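Local coordinates for protein aminotransferase, class III (Deinococcus radiodurans, PDB 3I4J) that probably catalyses the transfer of amino groups with the help of pyridoxal phosphate, as class III aminotransferases do, at residues A82-L87 / I312-D317; A109-V114 / E281-G286; R216-C221 / I226-D231; V233-G238 / P243-R248. The protein carries 1 engineered substitution. All blocks are in the same frame, centred on the assembly; numbering follows the deposited sequence.

Contact 1. Residues A82-L87 / I312-D317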
loop_
_atom_site.group_PDB
_atom_site.type_symbol
_atom_site.label_atom_id
_atom_site.label_comp_id
_atom_site.label_asym_id
_atom_site.label_seq_id
_atom_site.Cartn_x
_atom_site.Cartn_y
_atom_site.Cartn_z
ATOM N N ALA C 82 2.716 -18.592 -9.686
ATOM C CA ALA C 82 1.580 -19.386 -10.140
ATOM C C ALA C 82 1.872 -20.878 -10.016
ATOM O O ALA C 82 1.031 -21.641 -9.540
ATOM C CB ALA C 82 1.243 -19.041 -11.587
ATOM N N ARG C 83 3.065 -21.287 -10.438
ATOM C CA ARG C 83 3.450 -22.694 -10.373
ATOM C C ARG C 83 3.624 -23.195 -8.939
ATOM O O ARG C 83 3.203 -24.304 -8.606
ATOM C CB ARG C 83 4.736 -22.931 -11.177
ATOM C CG ARG C 83 4.542 -22.804 -12.687
ATOM C CD ARG C 83 5.778 -23.249 -13.469
ATOM N NE ARG C 83 6.889 -22.299 -13.401
ATOM C CZ ARG C 83 6.943 -21.151 -14.072
ATOM N NH1 ARG C 83 5.945 -20.790 -14.872
ATOM N NH2 ARG C 83 8.008 -20.366 -13.957
ATOM N N PHE C 84 4.237 -22.377 -8.088
ATOM C CA PHE C 84 4.449 -22.766 -6.699
ATOM C C PHE C 84 3.146 -23.103 -5.982
ATOM O O PHE C 84 3.044 -24.141 -5.322
ATOM C CB PHE C 84 5.161 -21.652 -5.920
ATOM C CG PHE C 84 5.238 -21.912 -4.437
ATOM C CD1 PHE C 84 5.980 -22.982 -3.941
ATOM C CD2 PHE C 84 4.525 -21.118 -3.540
ATOM C CE1 PHE C 84 6.007 -23.259 -2.578
ATOM C CE2 PHE C 84 4.545 -21.387 -2.174
ATOM C CZ PHE C 84 5.285 -22.459 -1.688
ATOM N N VAL C 85 2.148 -22.236 -6.119
ATOM C CA VAL C 85 0.876 -22.454 -5.433
ATOM C C VAL C 85 -0.055 -23.456 -6.095
ATOM O O VAL C 85 -1.176 -23.656 -5.634
ATOM C CB VAL C 85 0.115 -21.126 -5.222
ATOM C CG1 VAL C 85 0.999 -20.150 -4.460
ATOM C CG2 VAL C 85 -0.302 -20.528 -6.557
ATOM N N GLY C 86 0.401 -24.080 -7.175
ATOM C CA GLY C 86 -0.426 -25.072 -7.846
ATOM C C GLY C 86 -1.527 -24.504 -8.720
ATOM O O GLY C 86 -2.547 -25.161 -8.951
ATOM N N LEU C 87 -1.325 -23.281 -9.202
ATOM C CA LEU C 87 -2.280 -22.607 -10.081
ATOM C C LEU C 87 -1.462 -22.092 -11.265
ATOM O O LEU C 87 -1.504 -20.908 -11.591
ATOM C CB LEU C 87 -2.935 -21.428 -9.348
ATOM C CG LEU C 87 -3.654 -21.758 -8.034
ATOM C CD1 LEU C 87 -4.160 -20.473 -7.386
ATOM C CD2 LEU C 87 -4.820 -22.708 -8.312
ATOM N N ILE C 312 13.740 -18.989 -1.690
ATOM C CA ILE C 312 14.061 -19.498 -0.364
ATOM C C ILE C 312 12.995 -20.460 0.161
ATOM O O ILE C 312 13.315 -21.528 0.694
ATOM C CB ILE C 312 14.238 -18.322 0.616
ATOM C CG1 ILE C 312 15.456 -17.495 0.193
ATOM C CG2 ILE C 312 14.388 -18.830 2.041
ATOM C CD1 ILE C 312 15.624 -16.192 0.956
ATOM N N VAL C 313 11.731 -20.077 0.007
ATOM C CA VAL C 313 10.618 -20.904 0.456
ATOM C C VAL C 313 10.683 -22.283 -0.200
ATOM O O VAL C 313 10.449 -23.301 0.450
ATOM C CB VAL C 313 9.266 -20.222 0.120
ATOM C CG1 VAL C 313 8.104 -21.185 0.355
ATOM C CG2 VAL C 313 9.098 -18.968 0.978
ATOM N N GLU C 314 11.015 -22.310 -1.489
ATOM C CA GLU C 314 11.112 -23.570 -2.220
ATOM C C GLU C 314 12.401 -24.326 -1.890
ATOM O O GLU C 314 12.370 -25.515 -1.568
ATOM C CB GLU C 314 11.033 -23.311 -3.729
ATOM C CG GLU C 314 9.741 -22.643 -4.170
ATOM C CD GLU C 314 9.637 -22.485 -5.676
ATOM O OE1 GLU C 314 10.595 -21.976 -6.297
ATOM O OE2 GLU C 314 8.589 -22.856 -6.237
ATOM N N ARG C 315 13.532 -23.633 -1.957
ATOM C CA ARG C 315 14.818 -24.266 -1.679
ATOM C C ARG C 315 14.902 -24.875 -0.279
ATOM O O ARG C 315 15.442 -25.970 -0.109
ATOM C CB ARG C 315 15.954 -23.259 -1.870
ATOM C CG ARG C 315 17.344 -23.862 -1.717
ATOM C CD ARG C 315 18.428 -22.831 -1.996
ATOM N NE ARG C 315 18.538 -21.848 -0.927
ATOM C CZ ARG C 315 18.425 -20.535 -1.099
ATOM N NH1 ARG C 315 18.196 -20.033 -2.304
ATOM N NH2 ARG C 315 18.543 -19.723 -0.061
ATOM N N GLU C 316 14.371 -24.173 0.719
ATOM C CA GLU C 316 14.404 -24.668 2.094
ATOM C C GLU C 316 13.165 -25.489 2.455
ATOM O O GLU C 316 13.049 -25.969 3.581
ATOM C CB GLU C 316 14.549 -23.498 3.081
ATOM C CG GLU C 316 15.780 -22.629 2.843
ATOM C CD GLU C 316 16.007 -21.580 3.924
ATOM O OE1 GLU C 316 15.091 -21.330 4.738
ATOM O OE2 GLU C 316 17.109 -20.992 3.954
ATOM N N ASP C 317 12.259 -25.660 1.495
ATOM C CA ASP C 317 11.017 -26.404 1.706
ATOM C C ASP C 317 10.367 -25.953 3.008
ATOM O O ASP C 317 10.097 -26.751 3.908
ATOM C CB ASP C 317 11.281 -27.917 1.744
ATOM C CG ASP C 317 9.999 -28.733 1.866
ATOM O OD1 ASP C 317 8.937 -28.246 1.420
ATOM O OD2 ASP C 317 10.052 -29.872 2.391
#
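The F84 side chain reaches across to helix 300-315 and overlaps two consecutive residues, V313 with the far end of its ring and E314 with one side. F84 CZ meets V313 CG1 at 3.7 Å, the two side chains crossing at about a right angle. E314 slides past the ring in the opposite direction: its CG lies 3.8 Å from F84 CD1, and its OE2 comes to 3.5 Å from that same ring carbon. The carboxylate is turned 76° against the ring, so the pair is not a flat stack. With CG anti to the backbone N (chi1 172°), the ring of F84 extends from the last helical turn toward V313. An alanine here is likely to leave V313 CG1 without its ring partner and strip the cover from the flank of E314, though OE1 would stay tied to R80. That tie is a salt bridge, and R80 stands on the same helix as F84. The contact thus joins the C-terminal ends of helices 72-84 and 300-315, by one aromatic ring and a flanking carboxylate. Both helices close there in a Schellman motif, with G86 and D317 at positive phi.

Contact 2. Residues A109-V114 / E281-G286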
loop_
_atom_site.group_PDB
_atom_site.type_symbol
_atom_site.label_atom_id
_atom_site.label_comp_id
_atom_site.label_asym_id
_atom_site.label_seq_id
_atom_site.Cartn_x
_atom_site.Cartn_y
_atom_site.Cartn_z
ATOM N N ALA C 109 -14.643 -9.923 -9.219
ATOM C CA ALA C 109 -15.784 -10.831 -9.160
ATOM C C ALA C 109 -17.016 -10.138 -9.726
ATOM O O ALA C 109 -17.776 -10.732 -10.488
ATOM C CB ALA C 109 -16.039 -11.271 -7.725
ATOM N N ARG C 110 -17.207 -8.874 -9.355
ATOM C CA ARG C 110 -18.346 -8.105 -9.843
ATOM C C ARG C 110 -18.229 -7.867 -11.347
ATOM O O ARG C 110 -19.177 -8.118 -12.093
ATOM C CB ARG C 110 -18.438 -6.768 -9.094
ATOM C CG ARG C 110 -19.427 -5.747 -9.677
ATOM C CD ARG C 110 -20.868 -6.246 -9.730
ATOM N NE ARG C 110 -21.765 -5.230 -10.293
ATOM C CZ ARG C 110 -23.020 -5.463 -10.673
ATOM N NH1 ARG C 110 -23.541 -6.677 -10.552
ATOM N NH2 ARG C 110 -23.758 -4.484 -11.182
ATOM N N GLN C 111 -17.068 -7.398 -11.797
ATOM C CA GLN C 111 -16.876 -7.144 -13.223
ATOM C C GLN C 111 -17.077 -8.395 -14.073
ATOM O O GLN C 111 -17.634 -8.327 -15.166
ATOM C CB GLN C 111 -15.480 -6.582 -13.503
ATOM C CG GLN C 111 -15.286 -6.244 -14.976
ATOM C CD GLN C 111 -13.989 -5.520 -15.260
ATOM O OE1 GLN C 111 -13.246 -5.168 -14.342
ATOM N NE2 GLN C 111 -13.711 -5.289 -16.540
ATOM N N TYR C 112 -16.613 -9.532 -13.571
ATOM C CA TYR C 112 -16.745 -10.798 -14.286
ATOM C C TYR C 112 -18.191 -11.045 -14.733
ATOM O O TYR C 112 -18.449 -11.339 -15.900
ATOM C CB TYR C 112 -16.278 -11.945 -13.387
ATOM C CG TYR C 112 -16.480 -13.331 -13.964
ATOM C CD1 TYR C 112 -15.628 -13.831 -14.948
ATOM C CD2 TYR C 112 -17.519 -14.148 -13.512
ATOM C CE1 TYR C 112 -15.803 -15.117 -15.471
ATOM C CE2 TYR C 112 -17.704 -15.433 -14.026
ATOM C CZ TYR C 112 -16.842 -15.909 -15.003
ATOM O OH TYR C 112 -17.007 -17.182 -15.507
ATOM N N HIS C 113 -19.130 -10.922 -13.803
ATOM C CA HIS C 113 -20.534 -11.151 -14.125
ATOM C C HIS C 113 -21.141 -10.073 -15.008
ATOM O O HIS C 113 -22.003 -10.357 -15.844
ATOM C CB HIS C 113 -21.327 -11.319 -12.831
ATOM C CG HIS C 113 -20.951 -12.556 -12.080
ATOM N ND1 HIS C 113 -20.504 -12.534 -10.777
ATOM C CD2 HIS C 113 -20.880 -13.848 -12.482
ATOM C CE1 HIS C 113 -20.172 -13.759 -10.410
ATOM N NE2 HIS C 113 -20.390 -14.574 -11.426
ATOM N N VAL C 114 -20.691 -8.836 -14.831
ATOM C CA VAL C 114 -21.193 -7.737 -15.645
ATOM C C VAL C 114 -20.774 -7.928 -17.105
ATOM O O VAL C 114 -21.564 -7.692 -18.026
ATOM C CB VAL C 114 -20.665 -6.377 -15.132
ATOM C CG1 VAL C 114 -20.917 -5.291 -16.175
ATOM C CG2 VAL C 114 -21.361 -6.014 -13.823
ATOM N N GLU C 281 -9.579 -13.606 -18.850
ATOM C CA GLU C 281 -9.996 -13.425 -20.241
ATOM C C GLU C 281 -11.327 -12.684 -20.373
ATOM O O GLU C 281 -11.530 -11.924 -21.322
ATOM C CB GLU C 281 -10.092 -14.783 -20.936
ATOM C CG GLU C 281 -8.770 -15.520 -21.049
ATOM C CD GLU C 281 -8.945 -16.949 -21.532
ATOM O OE1 GLU C 281 -9.723 -17.159 -22.489
ATOM O OE2 GLU C 281 -8.301 -17.858 -20.964
ATOM N N THR C 282 -12.234 -12.903 -19.428
ATOM C CA THR C 282 -13.536 -12.242 -19.450
ATOM C C THR C 282 -13.391 -10.739 -19.229
ATOM O O THR C 282 -14.032 -9.931 -19.905
ATOM C CB THR C 282 -14.470 -12.819 -18.360
ATOM O OG1 THR C 282 -14.785 -14.179 -18.680
ATOM C CG2 THR C 282 -15.756 -12.014 -18.259
ATOM N N VAL C 283 -12.538 -10.366 -18.282
ATOM C CA VAL C 283 -12.322 -8.958 -17.983
ATOM C C VAL C 283 -11.492 -8.266 -19.071
ATOM O O VAL C 283 -11.711 -7.092 -19.365
ATOM C CB VAL C 283 -11.648 -8.779 -16.588
ATOM C CG1 VAL C 283 -10.340 -9.531 -16.533
ATOM C CG2 VAL C 283 -11.419 -7.310 -16.304
ATOM N N MET C 284 -10.553 -8.989 -19.679
ATOM C CA MET C 284 -9.732 -8.403 -20.739
ATOM C C MET C 284 -10.589 -8.102 -21.965
ATOM O O MET C 284 -10.331 -7.145 -22.694
ATOM C CB MET C 284 -8.584 -9.339 -21.128
ATOM C CG MET C 284 -7.452 -9.407 -20.106
ATOM S SD MET C 284 -6.653 -7.798 -19.769
ATOM C CE MET C 284 -7.468 -7.334 -18.233
ATOM N N GLY C 285 -11.611 -8.924 -22.184
ATOM C CA GLY C 285 -12.498 -8.713 -23.314
ATOM C C GLY C 285 -13.398 -7.516 -23.069
ATOM O O GLY C 285 -13.498 -7.023 -21.942
ATOM N N GLY C 286 -14.057 -7.045 -24.122
ATOM C CA GLY C 286 -14.940 -5.901 -23.986
ATOM C C GLY C 286 -14.309 -4.766 -23.198
ATOM O O GLY C 286 -14.944 -4.174 -22.326
#
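The ring of Y112 is met obliquely by T282, with H113 NE2 in plane at its edge. T282 OG1 comes to 3.5 Å from Y112 CE1, while T282 CB lies 3.7 Å from Y112 CD1. H113, the next residue along the helix, carries Y112 CD2 over one face of its imidazole, offset toward the rim. The other flat group at the interface is the amide of Q111, whose CD, OE1 and NE2 all lie against one methyl, V283 CG2; NE2 comes nearest, at 3.1 Å from V283 CG2, a separation too short to be taken at face value. Q111 holds an extended chain with CG anti to the backbone N (chi1 -177°), which carries the amide across at about a right angle to V283. T282 CG2 adds a touch on the backbone, 3.6 Å from Y112 O. V283 also packs on L108 of helix 98-115 and on F5 of the second subunit. Two polar atoms are used along their own helices: Q111 NE2 bonds E115 OE2, and T282 OG1 bonds Q278 O. Helices 98-115 and 277-284 are therefore joined here by shape and van der Waals contact, with Q111 NE2 and T282 OG1 bonded within their own helices.

Contact 3. Residues R216-C221 / I226-D231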
loop_
_atom_site.group_PDB
_atom_site.type_symbol
_atom_site.label_atom_id
_atom_site.label_comp_id
_atom_site.label_asym_id
_atom_site.label_seq_id
_atom_site.Cartn_x
_atom_site.Cartn_y
_atom_site.Cartn_z
ATOM N N ARG C 216 -16.951 -29.344 -0.745
ATOM C CA ARG C 216 -18.375 -29.084 -0.936
ATOM C C ARG C 216 -18.616 -27.624 -1.324
ATOM O O ARG C 216 -19.453 -27.340 -2.179
ATOM C CB ARG C 216 -19.162 -29.450 0.331
ATOM C CG ARG C 216 -20.677 -29.200 0.246
ATOM C CD ARG C 216 -21.321 -29.913 -0.944
ATOM N NE ARG C 216 -21.043 -31.344 -0.933
ATOM C CZ ARG C 216 -21.639 -32.225 -0.130
ATOM N NH1 ARG C 216 -22.569 -31.828 0.733
ATOM N NH2 ARG C 216 -21.286 -33.504 -0.174
ATOM N N VAL C 217 -17.883 -26.697 -0.708
ATOM C CA VAL C 217 -18.025 -25.283 -1.056
ATOM C C VAL C 217 -17.693 -25.074 -2.539
ATOM O O VAL C 217 -18.417 -24.385 -3.254
ATOM C CB VAL C 217 -17.079 -24.388 -0.206
ATOM C CG1 VAL C 217 -16.996 -22.981 -0.812
ATOM C CG2 VAL C 217 -17.592 -24.304 1.220
ATOM N N ARG C 218 -16.593 -25.671 -2.990
ATOM C CA ARG C 218 -16.169 -25.554 -4.386
ATOM C C ARG C 218 -17.290 -26.013 -5.323
ATOM O O ARG C 218 -17.617 -25.336 -6.301
ATOM C CB ARG C 218 -14.913 -26.400 -4.622
ATOM C CG ARG C 218 -14.458 -26.515 -6.080
ATOM C CD ARG C 218 -13.884 -25.213 -6.617
ATOM N NE ARG C 218 -14.905 -24.306 -7.125
ATOM C CZ ARG C 218 -14.653 -23.086 -7.593
ATOM N NH1 ARG C 218 -13.407 -22.627 -7.610
ATOM N NH2 ARG C 218 -15.640 -22.331 -8.053
ATOM N N ASP C 219 -17.875 -27.162 -5.007
ATOM C CA ASP C 219 -18.955 -27.724 -5.811
ATOM C C ASP C 219 -20.208 -26.860 -5.791
ATOM O O ASP C 219 -20.821 -26.623 -6.829
ATOM C CB ASP C 219 -19.285 -29.144 -5.338
ATOM C CG ASP C 219 -18.179 -30.136 -5.650
ATOM O OD1 ASP C 219 -17.325 -29.833 -6.510
ATOM O OD2 ASP C 219 -18.168 -31.229 -5.043
ATOM N N ILE C 220 -20.599 -26.384 -4.612
ATOM C CA ILE C 220 -21.774 -25.530 -4.513
ATOM C C ILE C 220 -21.566 -24.256 -5.339
ATOM O O ILE C 220 -22.487 -23.781 -6.008
ATOM C CB ILE C 220 -22.062 -25.148 -3.037
ATOM C CG1 ILE C 220 -22.510 -26.386 -2.263
ATOM C CG2 ILE C 220 -23.132 -24.068 -2.964
ATOM C CD1 ILE C 220 -23.772 -26.994 -2.798
ATOM N N CYS C 221 -20.355 -23.709 -5.295
ATOM C CA CYS C 221 -20.049 -22.500 -6.052
ATOM C C CYS C 221 -20.141 -22.771 -7.551
ATOM O O CYS C 221 -20.663 -21.948 -8.305
ATOM C CB CYS C 221 -18.653 -21.971 -5.687
ATOM S SG CYS C 221 -18.575 -21.155 -4.048
ATOM N N ILE C 226 -21.126 -18.951 -9.062
ATOM C CA ILE C 226 -20.518 -17.814 -8.365
ATOM C C ILE C 226 -19.002 -17.973 -8.248
ATOM O O ILE C 226 -18.473 -19.082 -8.298
ATOM C CB ILE C 226 -21.125 -17.609 -6.950
ATOM C CG1 ILE C 226 -20.798 -18.803 -6.044
ATOM C CG2 ILE C 226 -22.636 -17.387 -7.074
ATOM C CD1 ILE C 226 -21.200 -18.611 -4.583
ATOM N N ILE C 227 -18.307 -16.849 -8.109
ATOM C CA ILE C 227 -16.854 -16.845 -7.994
ATOM C C ILE C 227 -16.421 -17.204 -6.574
ATOM O O ILE C 227 -16.881 -16.596 -5.609
ATOM C CB ILE C 227 -16.279 -15.444 -8.346
ATOM C CG1 ILE C 227 -16.545 -15.120 -9.822
ATOM C CG2 ILE C 227 -14.786 -15.397 -8.051
ATOM C CD1 ILE C 227 -15.802 -16.010 -10.793
ATOM N N PHE C 228 -15.544 -18.195 -6.454
ATOM C CA PHE C 228 -15.038 -18.612 -5.152
ATOM C C PHE C 228 -13.697 -17.907 -4.929
ATOM O O PHE C 228 -12.720 -18.126 -5.658
ATOM C CB PHE C 228 -14.885 -20.140 -5.122
ATOM C CG PHE C 228 -14.293 -20.687 -3.846
ATOM C CD1 PHE C 228 -14.374 -19.984 -2.643
ATOM C CD2 PHE C 228 -13.690 -21.942 -3.844
ATOM C CE1 PHE C 228 -13.862 -20.530 -1.463
ATOM C CE2 PHE C 228 -13.178 -22.494 -2.673
ATOM C CZ PHE C 228 -13.265 -21.787 -1.479
ATOM N N ILE C 229 -13.673 -17.022 -3.937
ATOM C CA ILE C 229 -12.467 -16.267 -3.620
ATOM C C ILE C 229 -11.864 -16.794 -2.328
ATOM O O ILE C 229 -12.537 -16.833 -1.305
ATOM C CB ILE C 229 -12.780 -14.762 -3.422
ATOM C CG1 ILE C 229 -13.475 -14.197 -4.666
ATOM C CG2 ILE C 229 -11.489 -13.995 -3.153
ATOM C CD1 ILE C 229 -14.036 -12.788 -4.478
ATOM N N ALA C 230 -10.603 -17.212 -2.379
ATOM C CA ALA C 230 -9.925 -17.699 -1.189
ATOM C C ALA C 230 -9.026 -16.581 -0.671
ATOM O O ALA C 230 -8.098 -16.153 -1.362
ATOM C CB ALA C 230 -9.087 -18.925 -1.508
ATOM N N ASP C 231 -9.324 -16.102 0.532
ATOM C CA ASP C 231 -8.532 -15.044 1.148
ATOM C C ASP C 231 -7.386 -15.730 1.877
ATOM O O ASP C 231 -7.547 -16.216 3.003
ATOM C CB ASP C 231 -9.386 -14.240 2.136
ATOM C CG ASP C 231 -8.606 -13.114 2.798
ATOM O OD1 ASP C 231 -7.366 -13.119 2.709
ATOM O OD2 ASP C 231 -9.232 -12.234 3.423
#
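A beta-alpha-beta unit, strand 191-196, helix 213-224 and strand 227-231, returns here from its helix to its second strand. Helix and strand run roughly antiparallel, with segment axes 8.6 Å apart at closest approach, and F228 fills the space between them. V217 CG1 sits over one face of the phenylalanine ring, 4.1 Å from the centroid and 16° off the normal, a CH-pi contact. C221 SG approaches the same ring obliquely at 5.0 Å from the centroid, a sulfur-aromatic contact. R218 comes from another direction: its chain bends at chi2 and chi3, bringing the guanidinium beside the root of F228. F228 CB lies 3.4 Å above one face of that group, toward its rim, and NH1 lies in plane at the edge of the ring; the two planes stand 83° apart. The charged end is gripped from beyond the two segments. NH2 forms salt bridges with D255 and D222, and NH1 bonds the carbonyl of T253, while D255 OD2 also receives the backbone N of F228. A leucine in place of R218 would probably leave D255 and D222 without their cationic mate and the T253 carbonyl without this donor, and uncover the CB side of F228. Where the helix gives way to the strand, C221 SG touches I226 CD1 at 3.7 Å. Beside it the backbone closes the turn, I226 N donating to C221 O over 3.1 Å with an N-H...O angle of 147°.

Contact 4. Residues V233-G238 / P243-R248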
loop_
_atom_site.group_PDB
_atom_site.type_symbol
_atom_site.label_atom_id
_atom_site.label_comp_id
_atom_site.label_asym_id
_atom_site.label_seq_id
_atom_site.Cartn_x
_atom_site.Cartn_y
_atom_site.Cartn_z
ATOM N N VAL C 233 -4.447 -14.171 2.457
ATOM C CA VAL C 233 -3.504 -13.132 2.860
ATOM C C VAL C 233 -2.671 -13.565 4.063
ATOM O O VAL C 233 -1.487 -13.248 4.150
ATOM C CB VAL C 233 -4.230 -11.799 3.169
ATOM C CG1 VAL C 233 -3.242 -10.776 3.709
ATOM C CG2 VAL C 233 -4.879 -11.263 1.897
ATOM N N MET C 234 -3.277 -14.302 4.985
ATOM C CA MET C 234 -2.543 -14.756 6.158
ATOM C C MET C 234 -2.183 -16.237 6.125
ATOM O O MET C 234 -1.123 -16.633 6.610
ATOM C CB MET C 234 -3.347 -14.473 7.425
ATOM C CG MET C 234 -2.610 -14.837 8.696
ATOM S SD MET C 234 -3.565 -14.439 10.173
ATOM C CE MET C 234 -3.904 -12.667 9.851
ATOM N N SER C 235 -3.060 -17.045 5.538
ATOM C CA SER C 235 -2.871 -18.493 5.482
ATOM C C SER C 235 -2.044 -19.033 4.326
ATOM O O SER C 235 -1.700 -20.220 4.314
ATOM C CB SER C 235 -4.234 -19.182 5.443
ATOM O OG SER C 235 -4.908 -18.869 4.230
ATOM N N GLY C 236 -1.732 -18.180 3.355
ATOM C CA GLY C 236 -0.984 -18.636 2.199
ATOM C C GLY C 236 0.530 -18.685 2.296
ATOM O O GLY C 236 1.126 -18.396 3.335
ATOM N N MET C 237 1.138 -19.081 1.181
ATOM C CA MET C 237 2.583 -19.186 1.022
ATOM C C MET C 237 3.322 -20.083 2.017
ATOM O O MET C 237 4.390 -19.724 2.518
ATOM C CB MET C 237 3.205 -17.781 0.997
ATOM C CG MET C 237 2.648 -16.871 -0.121
ATOM S SD MET C 237 2.594 -17.602 -1.804
ATOM C CE MET C 237 0.900 -18.076 -1.882
ATOM N N GLY C 238 2.750 -21.256 2.286
ATOM C CA GLY C 238 3.375 -22.213 3.186
ATOM C C GLY C 238 3.031 -22.114 4.658
ATOM O O GLY C 238 3.281 -23.048 5.420
ATOM N N PRO C 243 1.281 -24.833 0.020
ATOM C CA PRO C 243 1.494 -23.587 -0.734
ATOM C C PRO C 243 0.336 -22.625 -0.467
ATOM O O PRO C 243 0.547 -21.451 -0.173
ATOM C CB PRO C 243 1.554 -24.066 -2.177
ATOM C CG PRO C 243 2.239 -25.408 -2.027
ATOM C CD PRO C 243 1.509 -26.012 -0.839
ATOM N N LEU C 244 -0.886 -23.138 -0.598
ATOM C CA LEU C 244 -2.091 -22.372 -0.289
ATOM C C LEU C 244 -2.837 -23.283 0.682
ATOM O O LEU C 244 -2.925 -24.493 0.460
ATOM C CB LEU C 244 -2.941 -22.115 -1.540
ATOM C CG LEU C 244 -2.381 -21.117 -2.560
ATOM C CD1 LEU C 244 -3.282 -21.076 -3.782
ATOM C CD2 LEU C 244 -2.278 -19.730 -1.925
ATOM N N ALA C 245 -3.356 -22.714 1.766
ATOM C CA ALA C 245 -4.061 -23.507 2.772
ATOM C C ALA C 245 -5.272 -24.242 2.221
ATOM O O ALA C 245 -5.595 -25.346 2.670
ATOM C CB ALA C 245 -4.487 -22.613 3.939
ATOM N N LEU C 246 -5.947 -23.632 1.251
ATOM C CA LEU C 246 -7.143 -24.233 0.661
ATOM C C LEU C 246 -6.879 -25.622 0.093
ATOM O O LEU C 246 -7.745 -26.500 0.150
ATOM C CB LEU C 246 -7.699 -23.332 -0.446
ATOM C CG LEU C 246 -9.049 -23.744 -1.046
ATOM C CD1 LEU C 246 -10.110 -23.722 0.049
ATOM C CD2 LEU C 246 -9.440 -22.800 -2.183
ATOM N N SER C 247 -5.680 -25.811 -0.452
ATOM C CA SER C 247 -5.278 -27.084 -1.056
ATOM C C SER C 247 -5.253 -28.256 -0.086
ATOM O O SER C 247 -5.260 -29.414 -0.511
ATOM C CB SER C 247 -3.898 -26.946 -1.705
ATOM O OG SER C 247 -3.929 -25.984 -2.743
ATOM N N ARG C 248 -5.206 -27.973 1.210
ATOM C CA ARG C 248 -5.185 -29.047 2.198
ATOM C C ARG C 248 -6.480 -29.846 2.106
ATOM O O ARG C 248 -6.549 -30.998 2.541
ATOM C CB ARG C 248 -5.009 -28.483 3.609
ATOM C CG ARG C 248 -3.634 -27.870 3.853
ATOM C CD ARG C 248 -3.514 -27.345 5.276
ATOM N NE ARG C 248 -3.619 -28.423 6.258
ATOM C CZ ARG C 248 -2.585 -29.090 6.763
ATOM N NH1 ARG C 248 -1.347 -28.792 6.393
ATOM N NH2 ARG C 248 -2.795 -30.068 7.640
#
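One carbonyl, P243 O, receives two backbone donors of residues 233-238, both through weak hydrogen bonds. M237 N is close, 2.8 Å from P243 O, but strongly bent at 116°; G238 N is farther, 3.3 Å from P243 O, and straighter at 146°. Next to this fork M237 folds back over the contact: CG is anti to the carbonyl carbon (chi1 -58°), and further bends at chi2 and chi3 bring CE to 3.6 Å from L244 CD2. These two side chains lie side by side, pointing the same way, and M237 CE also passes 3.8 Å from P243 O. On the other flank A245 CB rests against S235, 3.8 Å from its CB and 3.7 Å from its carbonyl O. Glycine suits the backbone at G238, where a CB would jam against the preceding carbonyl O.

In the second shell E232 OE1 takes both S235 OG and A245 N, and its OE2 takes L246 N, so a single carboxylate fixes the serine hydroxyl and the start of the 3-10 turn 245-248. Just upstream, D231 OD1 bonds V233 N; in related enzymes of this fold the aspartate of the corresponding D-E-V sequence faces the cofactor's pyridine nitrogen. Around this folded loop, M237 packs on L81 of helix 72-84, P243 on F84, M237 and L244 on L259 of strand 256-259, and L246 on F228 and A230 of strand 227-231.

In the fold
Contacts 3 and 4 are buried, whereas 1 and 2 are only partly so and join helix ends or flanks. In contact 1 a ring meets a valine methyl and a carboxylate arm; in contact 2 a ring meets a threonine and an amide meets a valine methyl, both without hydrogen bonds between the segments. Contacts 3 and 4 each add backbone bonding, a single bond in the first and a weak forked pair in the second. Strand 227-231 links three of them: I227 and I229 meet helix 98-115 of contact 2, while F228 and A230 meet L246 of contact 4. V85 of contact 1 packs on M237 and L244, tying the helix end to the buried loop.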